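PDB 3ZIL: AAR187Cp from Eremothecium gossypii, which probably regulates sister chromatid cohesion as the Wpl1 partner of cohesin, the part here being its helical Wap1 domain. Local coordinates for residues D92-W103 and Y150-Y161. Sequence-based numbering, arbitrary orientation.
Sequences DKIPLLRHDKRW and YALYIWATYLLY
The carboxylate of D92 is gripped at both oxygens: OD2 accepts from Y150 OH at 2.5 Å, and OD1 from Y158 OH at 2.6 Å. Each D92 oxygen accepts through its anti lone pair, the one away from the other oxygen, and bonds from two different tyrosines hold the group's rotation, while K143 adds a salt bridge at OD2 that would probably favour the ionised form. With CG anti to the backbone N (chi1 -168°), D92 is a knob in the hole formed by Y150, Y153, I154 and Y158; CD1 of I154 touches its CB at 3.7 Å. The Y158 ring then bridges to the loop, P95 CB lying 3.5 Å from Y158 CE1. Y158 CB sits over the face of the W103 six-membered ring in a CH-pi contact, 3.9 Å from its centroid, while the two rings, only 16° from parallel, are slid apart. A leucine in place of Y158 would probably leave OD1 without its hydroxyl mate and a gap beside P95. The indole NE1 of W103 donates at the ring edge to L97 O, and the ring also meets CD2 of L159. The C-terminal end of helix 81-93 and the loop after it thus pack along helix 147-158, a helix end and its following loop set against a second helix in the all-helical Wap1 domain.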
loop_
_atom_site.group_PDB
_atom_site.type_symbol
_atom_site.label_atom_id
_atom_site.label_comp_id
_atom_site.label_asym_id
_atom_site.label_seq_id
_atom_site.Cartn_x
_atom_site.Cartn_y
_atom_site.Cartn_z
ATOM N N ASP A 92 -4.015 18.942 7.968
ATOM C CA ASP A 92 -5.353 18.362 7.829
ATOM C C ASP A 92 -6.537 19.347 8.055
ATOM O O ASP A 92 -7.548 19.189 7.426
ATOM C CB ASP A 92 -5.461 17.166 8.740
ATOM C CG ASP A 92 -6.703 16.300 8.493
ATOM O OD1 ASP A 92 -7.119 16.163 7.311
ATOM O OD2 ASP A 92 -7.205 15.708 9.535
ATOM N N LYS A 93 -6.403 20.351 8.915
ATOM C CA LYS A 93 -7.534 21.194 9.308
ATOM C C LYS A 93 -7.684 22.310 8.286
ATOM O O LYS A 93 -8.805 22.690 7.994
ATOM C CB LYS A 93 -7.274 21.823 10.690
ATOM C CG LYS A 93 -8.500 22.466 11.317
ATOM C CD LYS A 93 -9.703 21.526 11.399
ATOM C CE LYS A 93 -10.958 22.376 11.506
ATOM N NZ LYS A 93 -11.907 21.649 12.373
ATOM N N ILE A 94 -6.576 22.794 7.696
ATOM C CA ILE A 94 -6.645 23.913 6.725
ATOM C C ILE A 94 -5.652 23.620 5.665
ATOM O O ILE A 94 -4.585 24.295 5.564
ATOM C CB ILE A 94 -6.305 25.293 7.363
ATOM C CG1 ILE A 94 -4.973 25.185 8.170
ATOM C CG2 ILE A 94 -7.513 25.797 8.211
ATOM C CD1 ILE A 94 -4.347 26.551 8.574
ATOM N N PRO A 95 -5.958 22.587 4.878
ATOM C CA PRO A 95 -5.068 22.143 3.829
ATOM C C PRO A 95 -4.970 23.219 2.732
ATOM O O PRO A 95 -5.964 23.906 2.433
ATOM C CB PRO A 95 -5.807 20.878 3.269
ATOM C CG PRO A 95 -7.262 21.098 3.624
ATOM C CD PRO A 95 -7.137 21.702 5.019
ATOM N N LEU A 96 -3.798 23.386 2.129
ATOM C CA LEU A 96 -3.689 24.224 0.914
ATOM C C LEU A 96 -4.281 23.454 -0.271
ATOM O O LEU A 96 -4.504 22.233 -0.161
ATOM C CB LEU A 96 -2.209 24.516 0.579
ATOM C CG LEU A 96 -1.361 25.114 1.701
ATOM C CD1 LEU A 96 0.107 25.032 1.319
ATOM C CD2 LEU A 96 -1.828 26.557 1.918
ATOM N N LEU A 97 -4.538 24.146 -1.405
ATOM C CA LEU A 97 -4.992 23.445 -2.597
ATOM C C LEU A 97 -3.942 22.438 -2.984
ATOM O O LEU A 97 -2.752 22.677 -2.663
ATOM C CB LEU A 97 -5.126 24.439 -3.751
ATOM C CG LEU A 97 -5.975 25.692 -3.583
ATOM C CD1 LEU A 97 -5.561 26.765 -4.642
ATOM C CD2 LEU A 97 -7.431 25.251 -3.644
ATOM N N ARG A 98 -4.344 21.395 -3.747
ATOM C CA ARG A 98 -3.472 20.256 -4.106
ATOM C C ARG A 98 -2.101 20.617 -4.748
ATOM O O ARG A 98 -1.062 20.005 -4.445
ATOM C CB ARG A 98 -4.211 19.164 -4.965
ATOM C CG ARG A 98 -3.449 17.805 -4.991
ATOM C CD ARG A 98 -4.261 16.531 -5.360
ATOM N NE ARG A 98 -4.205 15.439 -4.344
ATOM C CZ ARG A 98 -3.149 14.646 -4.085
ATOM N NH1 ARG A 98 -2.015 14.822 -4.763
ATOM N NH2 ARG A 98 -3.210 13.684 -3.133
ATOM N N HIS A 99 -2.100 21.617 -5.604
ATOM C CA HIS A 99 -0.906 21.945 -6.379
ATOM C C HIS A 99 -0.175 23.139 -5.805
ATOM O O HIS A 99 0.770 23.668 -6.413
ATOM C CB HIS A 99 -1.358 22.289 -7.785
ATOM C CG HIS A 99 -2.446 23.377 -7.813
ATOM N ND1 HIS A 99 -3.701 23.168 -7.352
ATOM C CD2 HIS A 99 -2.404 24.732 -8.230
ATOM C CE1 HIS A 99 -4.435 24.312 -7.507
ATOM N NE2 HIS A 99 -3.637 25.259 -8.024
ATOM N N ASP A 100 -0.593 23.619 -4.648
ATOM C CA ASP A 100 0.152 24.704 -4.027
ATOM C C ASP A 100 1.608 24.235 -3.679
ATOM O O ASP A 100 1.816 23.279 -2.912
ATOM C CB ASP A 100 -0.603 25.136 -2.804
ATOM C CG ASP A 100 -0.109 26.445 -2.235
ATOM O OD1 ASP A 100 1.124 26.665 -2.187
ATOM O OD2 ASP A 100 -1.003 27.213 -1.778
ATOM N N LYS A 101 2.607 24.917 -4.211
ATOM C CA LYS A 101 3.965 24.513 -3.925
ATOM C C LYS A 101 4.379 24.596 -2.435
ATOM O O LYS A 101 5.433 24.041 -2.063
ATOM C CB LYS A 101 4.936 25.343 -4.755
ATOM C CG LYS A 101 4.835 25.051 -6.251
ATOM C CD LYS A 101 6.091 25.574 -6.939
ATOM C CE LYS A 101 5.736 26.350 -8.182
ATOM N NZ LYS A 101 5.188 25.417 -9.205
ATOM N N ARG A 102 3.585 25.277 -1.601
ATOM C CA ARG A 102 3.963 25.424 -0.204
ATOM C C ARG A 102 3.681 24.115 0.541
ATOM O O ARG A 102 4.029 23.991 1.683
ATOM C CB ARG A 102 3.273 26.630 0.477
ATOM C CG ARG A 102 3.886 27.972 0.039
ATOM C CD ARG A 102 2.951 29.104 0.487
ATOM N NE ARG A 102 3.705 30.345 0.501
ATOM C CZ ARG A 102 3.504 31.349 -0.391
ATOM N NH1 ARG A 102 2.511 31.293 -1.287
ATOM N NH2 ARG A 102 4.193 32.484 -0.305
ATOM N N TRP A 103 3.090 23.128 -0.143
ATOM C CA TRP A 103 3.093 21.780 0.390
ATOM C C TRP A 103 4.538 21.250 0.542
ATOM O O TRP A 103 4.808 20.502 1.479
ATOM C CB TRP A 103 2.251 20.854 -0.485
ATOM C CG TRP A 103 0.763 20.847 -0.189
ATOM C CD1 TRP A 103 -0.262 21.336 -1.010
ATOM C CD2 TRP A 103 0.075 20.344 1.002
ATOM N NE1 TRP A 103 -1.475 21.166 -0.436
ATOM C CE2 TRP A 103 -1.357 20.569 0.772
ATOM C CE3 TRP A 103 0.482 19.721 2.177
ATOM C CZ2 TRP A 103 -2.336 20.188 1.696
ATOM C CZ3 TRP A 103 -0.517 19.360 3.124
ATOM C CH2 TRP A 103 -1.880 19.586 2.883
ATOM N N TYR A 150 -0.909 9.917 11.950
ATOM C CA TYR A 150 -1.294 11.156 11.322
ATOM C C TYR A 150 -0.451 11.429 10.012
ATOM O O TYR A 150 -0.951 11.958 9.074
ATOM C CB TYR A 150 -1.260 12.342 12.324
ATOM C CG TYR A 150 -2.508 13.230 12.191
ATOM C CD1 TYR A 150 -3.103 13.442 10.932
ATOM C CD2 TYR A 150 -3.119 13.822 13.322
ATOM C CE1 TYR A 150 -4.259 14.209 10.783
ATOM C CE2 TYR A 150 -4.269 14.604 13.173
ATOM C CZ TYR A 150 -4.839 14.784 11.900
ATOM O OH TYR A 150 -5.961 15.521 11.726
ATOM N N ALA A 151 0.834 11.108 10.012
ATOM C CA ALA A 151 1.720 11.417 8.920
ATOM C C ALA A 151 1.407 10.503 7.762
ATOM O O ALA A 151 1.301 10.992 6.610
ATOM C CB ALA A 151 3.150 11.211 9.364
ATOM N N LEU A 152 1.149 9.211 8.031
ATOM C CA LEU A 152 0.596 8.296 6.937
ATOM C C LEU A 152 -0.690 8.904 6.274
ATOM O O LEU A 152 -0.828 8.966 5.042
ATOM C CB LEU A 152 0.215 6.922 7.530
ATOM C CG LEU A 152 1.425 6.009 7.896
ATOM C CD1 LEU A 152 0.934 4.872 8.778
ATOM C CD2 LEU A 152 2.142 5.411 6.633
ATOM N N TYR A 153 -1.608 9.339 7.152
ATOM C CA TYR A 153 -2.859 9.959 6.709
ATOM C C TYR A 153 -2.638 11.224 5.866
ATOM O O TYR A 153 -3.201 11.352 4.827
ATOM C CB TYR A 153 -3.757 10.302 7.905
ATOM C CG TYR A 153 -5.092 10.854 7.488
ATOM C CD1 TYR A 153 -6.122 9.988 7.051
ATOM C CD2 TYR A 153 -5.321 12.226 7.489
ATOM C CE1 TYR A 153 -7.347 10.476 6.676
ATOM C CE2 TYR A 153 -6.527 12.720 7.082
ATOM C CZ TYR A 153 -7.529 11.845 6.694
ATOM O OH TYR A 153 -8.721 12.404 6.276
ATOM N N ILE A 154 -1.808 12.164 6.343
ATOM C CA ILE A 154 -1.549 13.337 5.593
ATOM C C ILE A 154 -0.980 12.979 4.229
ATOM O O ILE A 154 -1.386 13.565 3.202
ATOM C CB ILE A 154 -0.544 14.284 6.317
ATOM C CG1 ILE A 154 -1.116 14.726 7.649
ATOM C CG2 ILE A 154 -0.153 15.419 5.353
ATOM C CD1 ILE A 154 -2.418 15.553 7.410
ATOM N N TRP A 155 0.028 12.098 4.240
ATOM C CA TRP A 155 0.766 11.719 3.062
ATOM C C TRP A 155 -0.147 11.108 2.037
ATOM O O TRP A 155 -0.091 11.478 0.859
ATOM C CB TRP A 155 1.821 10.675 3.493
ATOM C CG TRP A 155 2.784 10.258 2.392
ATOM C CD1 TRP A 155 2.755 10.587 1.004
ATOM C CD2 TRP A 155 3.928 9.358 2.550
ATOM N NE1 TRP A 155 3.779 9.961 0.326
ATOM C CE2 TRP A 155 4.496 9.163 1.197
ATOM C CE3 TRP A 155 4.476 8.650 3.637
ATOM C CZ2 TRP A 155 5.623 8.414 1.005
ATOM C CZ3 TRP A 155 5.593 7.862 3.425
ATOM C CH2 TRP A 155 6.170 7.765 2.129
ATOM N N ALA A 156 -1.050 10.220 2.456
ATOM C CA ALA A 156 -1.877 9.523 1.476
ATOM C C ALA A 156 -3.029 10.468 1.106
ATOM O O ALA A 156 -3.591 10.342 0.026
ATOM C CB ALA A 156 -2.474 8.313 2.042
ATOM N N THR A 157 -3.344 11.437 1.946
ATOM C CA THR A 157 -4.623 12.194 1.657
ATOM C C THR A 157 -4.337 13.425 0.791
ATOM O O THR A 157 -5.116 13.791 -0.073
ATOM C CB THR A 157 -5.371 12.616 2.947
ATOM O OG1 THR A 157 -5.661 11.465 3.724
ATOM C CG2 THR A 157 -6.723 13.427 2.664
ATOM N N TYR A 158 -3.241 14.094 1.075
ATOM C CA TYR A 158 -2.907 15.391 0.459
ATOM C C TYR A 158 -1.681 15.264 -0.424
ATOM O O TYR A 158 -1.444 16.102 -1.237
ATOM C CB TYR A 158 -2.623 16.426 1.586
ATOM C CG TYR A 158 -3.844 16.644 2.447
ATOM C CD1 TYR A 158 -4.979 17.252 1.933
ATOM C CD2 TYR A 158 -3.881 16.162 3.796
ATOM C CE1 TYR A 158 -6.161 17.394 2.739
ATOM C CE2 TYR A 158 -5.038 16.254 4.558
ATOM C CZ TYR A 158 -6.156 16.931 4.044
ATOM O OH TYR A 158 -7.283 17.047 4.862
ATOM N N LEU A 159 -0.879 14.215 -0.263
ATOM C CA LEU A 159 0.408 14.261 -0.951
ATOM C C LEU A 159 0.620 13.021 -1.780
ATOM O O LEU A 159 1.761 12.623 -2.006
ATOM C CB LEU A 159 1.550 14.452 0.043
ATOM C CG LEU A 159 1.502 15.707 0.920
ATOM C CD1 LEU A 159 2.570 15.639 2.013
ATOM C CD2 LEU A 159 1.620 16.959 0.031
ATOM N N LEU A 160 -0.459 12.364 -2.200
ATOM C CA LEU A 160 -0.286 11.197 -3.065
ATOM C C LEU A 160 0.220 11.826 -4.399
ATOM O O LEU A 160 0.352 11.152 -5.384
ATOM C CB LEU A 160 -1.579 10.381 -3.183
ATOM C CG LEU A 160 -1.550 8.834 -3.357
ATOM C CD1 LEU A 160 -0.631 8.140 -2.370
ATOM C CD2 LEU A 160 -2.927 8.196 -3.269
ATOM N N TYR A 161 0.474 13.151 -4.344
ATOM C CA TYR A 161 1.354 13.983 -5.224
ATOM C C TYR A 161 1.918 13.177 -6.362
ATOM O O TYR A 161 1.127 12.647 -7.117
ATOM C CB TYR A 161 2.471 14.731 -4.431
ATOM C CG TYR A 161 2.380 16.253 -4.372
ATOM C CD1 TYR A 161 1.424 16.962 -5.125
ATOM C CD2 TYR A 161 3.281 16.996 -3.583
ATOM C CE1 TYR A 161 1.353 18.355 -5.071
ATOM C CE2 TYR A 161 3.216 18.393 -3.529
ATOM C CZ TYR A 161 2.250 19.068 -4.275
ATOM O OH TYR A 161 2.171 20.454 -4.243
#